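Local structure of acidocalcisomal pyrophosphatase (5CUV) at residues I123-D127 with G128-F132; R213-P216 with A217-M221; Q251-N255 with G256-F260. The protein probably hydrolyses inorganic diphosphate to phosphate with the help of magnesium. All coordinates share one frame; numbering follows the deposited sequence.

Contact 1: residues I123-D127 with G128-F132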
# COMPACT_ATOMS: atom_id res chain seq x y z
N ILE A 123 -57.42 24.92 -15.41
CA ILE A 123 -58.36 24.32 -14.48
C ILE A 123 -59.61 25.17 -14.36
O ILE A 123 -60.69 24.66 -14.01
CB ILE A 123 -57.74 24.14 -13.08
CG1 ILE A 123 -56.36 23.52 -13.20
CG2 ILE A 123 -58.62 23.19 -12.26
CD1 ILE A 123 -56.36 21.98 -13.14
N ASN A 124 -59.50 26.44 -14.67
CA ASN A 124 -60.64 27.31 -14.58
C ASN A 124 -61.51 26.93 -13.37
O ASN A 124 -62.67 26.54 -13.50
CB ASN A 124 -61.44 27.19 -15.88
CG ASN A 124 -62.58 28.21 -15.97
OD1 ASN A 124 -62.48 29.35 -15.45
ND2 ASN A 124 -63.65 27.82 -16.66
N ALA A 125 -60.92 27.02 -12.18
CA ALA A 125 -61.63 26.72 -10.93
C ALA A 125 -62.03 28.03 -10.22
O ALA A 125 -61.36 28.49 -9.28
CB ALA A 125 -60.74 25.88 -10.05
N ILE A 126 -63.12 28.63 -10.68
CA ILE A 126 -63.61 29.89 -10.16
C ILE A 126 -63.47 30.09 -8.64
O ILE A 126 -63.16 31.19 -8.19
CB ILE A 126 -65.05 30.07 -10.57
CG1 ILE A 126 -65.34 31.51 -10.95
CG2 ILE A 126 -65.96 29.58 -9.45
CD1 ILE A 126 -66.84 31.80 -11.05
N ASP A 127 -63.67 29.04 -7.86
CA ASP A 127 -63.54 29.16 -6.40
C ASP A 127 -62.10 28.86 -5.90
O ASP A 127 -61.77 29.04 -4.72
CB ASP A 127 -64.58 28.26 -5.70
CG ASP A 127 -64.23 26.79 -5.78
OD1 ASP A 127 -63.82 26.35 -6.88
OD2 ASP A 127 -64.38 26.08 -4.76
N GLY A 128 -61.24 28.41 -6.83
CA GLY A 128 -59.84 28.12 -6.52
C GLY A 128 -59.61 26.80 -5.81
O GLY A 128 -58.54 26.54 -5.26
N HIS A 129 -60.65 25.99 -5.83
CA HIS A 129 -60.61 24.70 -5.20
C HIS A 129 -60.24 23.70 -6.29
O HIS A 129 -61.00 23.49 -7.24
CB HIS A 129 -61.99 24.41 -4.57
CG HIS A 129 -62.26 25.16 -3.29
ND1 HIS A 129 -63.22 24.76 -2.38
CD2 HIS A 129 -61.63 26.22 -2.73
CE1 HIS A 129 -63.17 25.54 -1.32
NE2 HIS A 129 -62.21 26.44 -1.50
N ILE A 130 -59.07 23.08 -6.16
CA ILE A 130 -58.64 22.14 -7.19
C ILE A 130 -58.63 20.68 -6.77
O ILE A 130 -57.95 20.28 -5.83
CB ILE A 130 -57.28 22.51 -7.70
CG1 ILE A 130 -57.26 24.00 -8.03
CG2 ILE A 130 -56.97 21.72 -8.93
CD1 ILE A 130 -56.00 24.44 -8.73
N THR A 131 -59.42 19.89 -7.49
CA THR A 131 -59.53 18.48 -7.20
C THR A 131 -58.31 17.75 -7.76
O THR A 131 -57.60 18.26 -8.64
CB THR A 131 -60.80 17.90 -7.85
OG1 THR A 131 -61.04 16.60 -7.31
CG2 THR A 131 -60.63 17.75 -9.33
N PHE A 132 -58.06 16.55 -7.24
CA PHE A 132 -56.96 15.74 -7.71
C PHE A 132 -57.17 15.46 -9.20
O PHE A 132 -56.32 15.80 -10.04
CB PHE A 132 -56.86 14.43 -6.92
CG PHE A 132 -55.75 13.54 -7.39
CD1 PHE A 132 -54.46 14.04 -7.52
CD2 PHE A 132 -56.02 12.28 -7.88
CE1 PHE A 132 -53.47 13.31 -8.16
CE2 PHE A 132 -55.03 11.55 -8.52
CZ PHE A 132 -53.76 12.07 -8.66

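Contact 2: residues R213-P216 with A217-M221. With MLT (D-malate), chain C.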
# COMPACT_ATOMS: atom_id res chain seq x y z
N ARG A 213 -10.79 23.32 2.49
CA ARG A 213 -10.48 21.99 2.96
C ARG A 213 -11.62 21.02 2.71
O ARG A 213 -12.69 21.21 3.27
CB ARG A 213 -10.16 22.07 4.43
CG ARG A 213 -9.75 20.75 5.03
CD ARG A 213 -9.10 20.96 6.38
NE ARG A 213 -8.37 19.76 6.77
CZ ARG A 213 -8.91 18.75 7.44
NH1 ARG A 213 -10.19 18.78 7.83
NH2 ARG A 213 -8.15 17.69 7.68
N THR A 214 -11.38 19.98 1.92
CA THR A 214 -12.41 19.01 1.59
C THR A 214 -12.46 17.76 2.44
O THR A 214 -13.49 17.10 2.49
CB THR A 214 -12.31 18.60 0.08
OG1 THR A 214 -11.02 18.06 -0.20
CG2 THR A 214 -12.52 19.78 -0.82
N LYS A 215 -11.36 17.40 3.09
CA LYS A 215 -11.32 16.25 3.99
C LYS A 215 -12.38 16.44 5.05
O LYS A 215 -12.64 17.55 5.47
CB LYS A 215 -10.01 16.22 4.67
CG LYS A 215 -8.95 16.47 3.72
CD LYS A 215 -7.63 16.37 4.39
CE LYS A 215 -6.60 16.06 3.34
NZ LYS A 215 -6.98 14.74 2.76
N PRO A 216 -12.98 15.35 5.54
CA PRO A 216 -14.01 15.55 6.57
C PRO A 216 -13.58 16.41 7.70
O PRO A 216 -12.45 16.31 8.16
CB PRO A 216 -14.35 14.13 7.02
CG PRO A 216 -13.18 13.28 6.55
CD PRO A 216 -12.77 13.92 5.25
N ALA A 217 -14.49 17.28 8.13
CA ALA A 217 -14.25 18.17 9.25
C ALA A 217 -14.02 17.27 10.46
O ALA A 217 -13.26 17.58 11.39
CB ALA A 217 -15.44 19.07 9.47
N SER A 218 -14.67 16.11 10.45
CA SER A 218 -14.48 15.23 11.57
C SER A 218 -12.99 14.86 11.71
O SER A 218 -12.59 14.35 12.75
CB SER A 218 -15.31 13.98 11.39
OG SER A 218 -14.55 13.00 10.70
N LEU A 219 -12.18 15.10 10.67
CA LEU A 219 -10.74 14.75 10.69
C LEU A 219 -9.86 15.94 11.03
O LEU A 219 -9.75 16.87 10.26
CB LEU A 219 -10.32 14.19 9.33
CG LEU A 219 -8.85 13.83 9.22
CD1 LEU A 219 -8.57 12.57 10.05
CD2 LEU A 219 -8.50 13.59 7.77
N PRO A 220 -9.20 15.91 12.18
CA PRO A 220 -8.37 17.07 12.51
C PRO A 220 -7.23 17.33 11.54
O PRO A 220 -6.80 16.42 10.88
CB PRO A 220 -7.89 16.76 13.93
CG PRO A 220 -8.95 15.81 14.45
CD PRO A 220 -9.18 14.93 13.27
N MSE A 221 -6.77 18.57 11.48
CA MSE A 221 -5.68 18.98 10.61
C MSE A 221 -4.31 18.53 11.09
O MSE A 221 -3.89 18.77 12.22
CB MSE A 221 -5.69 20.50 10.49
CG MSE A 221 -6.89 21.05 9.74
SE MSE A 221 -6.96 22.97 9.65
CE MSE A 221 -5.51 23.24 8.38
C1 MLT C . -4.56 17.21 6.61
O1 MLT C . -4.84 17.63 5.48
O2 MLT C . -4.62 17.97 7.57
C2 MLT C . -4.14 15.76 6.82
O3 MLT C . -4.14 15.00 5.60
C3 MLT C . -4.99 15.09 7.93
C4 MLT C . -4.62 13.61 8.10
O4 MLT C . -3.78 13.09 7.39
O5 MLT C . -5.23 12.87 9.03

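Contact 3: residues Q251-N255 with G256-F260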
# COMPACT_ATOMS: atom_id res chain seq x y z
N GLN A 251 26.78 23.18 4.72
CA GLN A 251 27.39 21.98 5.29
C GLN A 251 28.10 22.47 6.54
O GLN A 251 28.47 23.63 6.62
CB GLN A 251 28.38 21.39 4.28
CG GLN A 251 29.00 20.05 4.65
CD GLN A 251 29.29 19.21 3.38
OE1 GLN A 251 29.53 19.75 2.28
NE2 GLN A 251 29.26 17.89 3.54
N ASP A 252 28.24 21.59 7.52
CA ASP A 252 28.91 21.95 8.75
C ASP A 252 30.38 21.64 8.55
O ASP A 252 30.79 20.47 8.58
CB ASP A 252 28.38 21.17 9.93
CG ASP A 252 28.97 21.65 11.25
OD1 ASP A 252 29.57 22.76 11.28
OD2 ASP A 252 28.83 20.92 12.26
N ILE A 253 31.14 22.71 8.32
CA ILE A 253 32.56 22.62 8.11
C ILE A 253 33.22 23.41 9.22
O ILE A 253 32.81 24.53 9.51
CB ILE A 253 32.97 23.28 6.79
CG1 ILE A 253 32.00 22.90 5.67
CG2 ILE A 253 34.37 22.87 6.46
CD1 ILE A 253 31.93 21.39 5.39
N LYS A 254 34.21 22.82 9.85
CA LYS A 254 34.95 23.47 10.91
C LYS A 254 36.42 23.32 10.48
O LYS A 254 36.85 22.25 10.01
CB LYS A 254 34.67 22.80 12.25
CG LYS A 254 34.96 23.69 13.43
CD LYS A 254 34.88 22.86 14.70
CE LYS A 254 35.22 23.68 15.99
NZ LYS A 254 35.18 22.79 17.21
N ASN A 255 37.19 24.40 10.60
CA ASN A 255 38.59 24.40 10.18
C ASN A 255 38.79 23.77 8.75
O ASN A 255 39.80 23.11 8.47
CB ASN A 255 39.46 23.72 11.25
CG ASN A 255 39.13 24.23 12.67
OD1 ASN A 255 39.17 25.45 12.95
ND2 ASN A 255 38.78 23.31 13.57
N GLY A 256 37.82 24.02 7.86
CA GLY A 256 37.91 23.52 6.51
C GLY A 256 37.64 22.03 6.32
O GLY A 256 37.73 21.48 5.22
N VAL A 257 37.28 21.35 7.39
CA VAL A 257 37.02 19.92 7.28
C VAL A 257 35.55 19.70 7.61
O VAL A 257 35.07 20.03 8.68
CB VAL A 257 37.94 19.21 8.24
CG1 VAL A 257 37.77 17.71 8.15
CG2 VAL A 257 39.32 19.62 7.93
N PRO A 258 34.81 19.17 6.66
CA PRO A 258 33.37 18.92 6.91
C PRO A 258 33.16 18.06 8.13
O PRO A 258 33.97 17.20 8.39
CB PRO A 258 32.91 18.18 5.63
CG PRO A 258 34.16 17.49 5.16
CD PRO A 258 35.24 18.59 5.38
N ARG A 259 32.07 18.28 8.85
CA ARG A 259 31.73 17.49 10.06
C ARG A 259 30.79 16.34 9.79
O ARG A 259 29.98 16.39 8.87
CB ARG A 259 31.08 18.38 11.12
CG ARG A 259 32.04 19.27 11.80
CD ARG A 259 33.01 18.41 12.51
NE ARG A 259 33.81 19.22 13.41
CZ ARG A 259 34.54 18.74 14.41
NH1 ARG A 259 35.24 19.62 15.14
NH2 ARG A 259 34.59 17.43 14.70
N PHE A 260 30.87 15.33 10.65
CA PHE A 260 30.07 14.11 10.51
C PHE A 260 29.61 13.54 11.82
O PHE A 260 30.28 13.75 12.81
CB PHE A 260 30.91 13.02 9.84
CG PHE A 260 31.28 13.33 8.45
CD1 PHE A 260 30.44 12.96 7.39
CD2 PHE A 260 32.51 13.94 8.17
CE1 PHE A 260 30.79 13.17 6.07
CE2 PHE A 260 32.89 14.16 6.80
CZ PHE A 260 32.02 13.77 5.76
O HOH W 1 35.45 26.05 8.24

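Contact 1: residues I123-D127 with G128-F132
Gly128 N donates to Ala125 O at 2.5 Å, closing a type I beta turn in a loop whose helix-loop-helix topology and Asp-Gly-x-Ile sequence are consistent with an EF-hand-like unit. That length is shorter than the model can support, so the turn is better judged from its backbone angles, with Ile126 and Asp127 both in the right-handed helical region. Gly128 follows at positive phi (78°), a conformation glycine adopts readily. With Asp127 CG set between N and the carbonyl carbon (chi1 74°), OD1 receives a weak bond from His129 N at 3.4 Å, the pattern of an Asx turn. OD2 comes to one face of the imidazole, but so close that its exact position is doubtful; the ring itself stacks with Tyr94. Beyond the turn the chain enters strand 129-130, where the backbone of Ile130 bonds to Leu95 of the partner strand 95-96. On the apolar side Ala125 CB lies 4.4 Å from Ile130 CG1. Ile123, which also packs on Trp138 of helix 132-141, crosses Ile130 at about a right angle, and the closest approach of the two is CG2 of Ile123 to CG2 of Ile130 at 4.0 Å.

Contact 2: residues R213-P216 with A217-M221
This is a local contact running from the end of strand 212-213 into the loop before strand 224-228, folded around Arg213 beside a bound D-malate. A type I beta turn from Pro216 to Leu219 shapes its far end, with Leu219 N 2.8 Å from Pro216 O, although the position of that nitrogen is less certain. Arg213 spans the loop because its chain is extended from CG to NE, starting with CG anti to the backbone N (chi1 -177°). Its NH1 and NH2 both point to Leu219 O, each 3.1 Å away, in a weak fork whose N-H angles are only 130°; the carbonyl approaches obliquely. NH1 also bonds weakly to Pro216 O (3.4 Å), the oxygen that takes Leu219 N, and more strongly to Gln167 of the second subunit. The guanidinium is sandwiched toward its rim: CG of Met221 (selenomethionine) covers one face, 3.6 Å from Arg213 NE, and Lys215 CB the opposite one. At the edge lies malate C1; malate O2 approaches Arg213 NH2 to 3.5 Å without a bond. Lys215 touches malate O1 with CE (3.2 Å), not its ammonium, while Asn222 N and Arg223 NH1 hydrogen-bond the ligand. Arg213, Lys215 and Arg223 line the malate, consistent with an anion site.

Contact 3: residues Q251-N255 with G256-F260
The guanidinium of Arg259 meets Lys254 at its edge, where Lys254 CD lies in the guanidinium plane, 3.3 Å from Arg259 NH1. The carboxylate of Asp252 is turned 32° from that plane but does not pair with it: Asp252 OD2 rests against Arg259 CB and CG, each at 3.6 Å. A bend at chi2 (-63°) takes the guanidinium on toward Lys254, and Asp252 OD2 and Arg259 NE stay 5.4 Å apart. These residues belong to a beta hairpin joining strands 249-254 and 257-258 through a two-residue type I' turn, with Asn255 and Gly256 at its corners, both at positive phi. Lys254 and Val257 form the hydrogen-bonded pair: Val257 N to Lys254 O is 2.8 Å, and Lys254 N to Val257 O is 3.1 Å and nearly straight at 170°. Next comes Ile253 opposite Pro258, a non-hydrogen-bonded pair, so the proline's missing N-H costs this hairpin no cross-strand bond. Here Ile253 CD1 packs 3.4 Å from Pro258 CB. The next bond down, Arg259 N to Asp252 O, is 2.6 Å. A water accepts from Gly256 N and returns a weak bond to Ile253 O. Outside the hairpin, the Asn255 amide is fixed by Trp139 and Glu76 of the second subunit. Lys254 NZ and Arg259 NH1, 3.8 Å apart, are like charges that probably disfavour each other; Asp69 of the second subunit, in a long, weak ion pair with Arg259 NH2, may offset part of this.

How the contacts relate
From the N terminus the three contacts follow in series; none nests in or crosses another, and each closes a tight turn within one continuous run of chain. Contact 1 turns the chain from helix 113-123 into strand 129-130 of the N-terminal, probably EF-hand-like part. Contact 2 shapes the loop leading from strand 212-213 to strand 224-228, near the chain's centre. Contact 3 reverses strand 249-254 into strand 257-258. The outer two lie on opposite sides of that centre, with their own centres about 95 Å apart. Contacts 2 and 3 both touch the second subunit, and contact 3 meets that subunit's helix 132-141, the counterpart of the helix that begins at the end of contact 1.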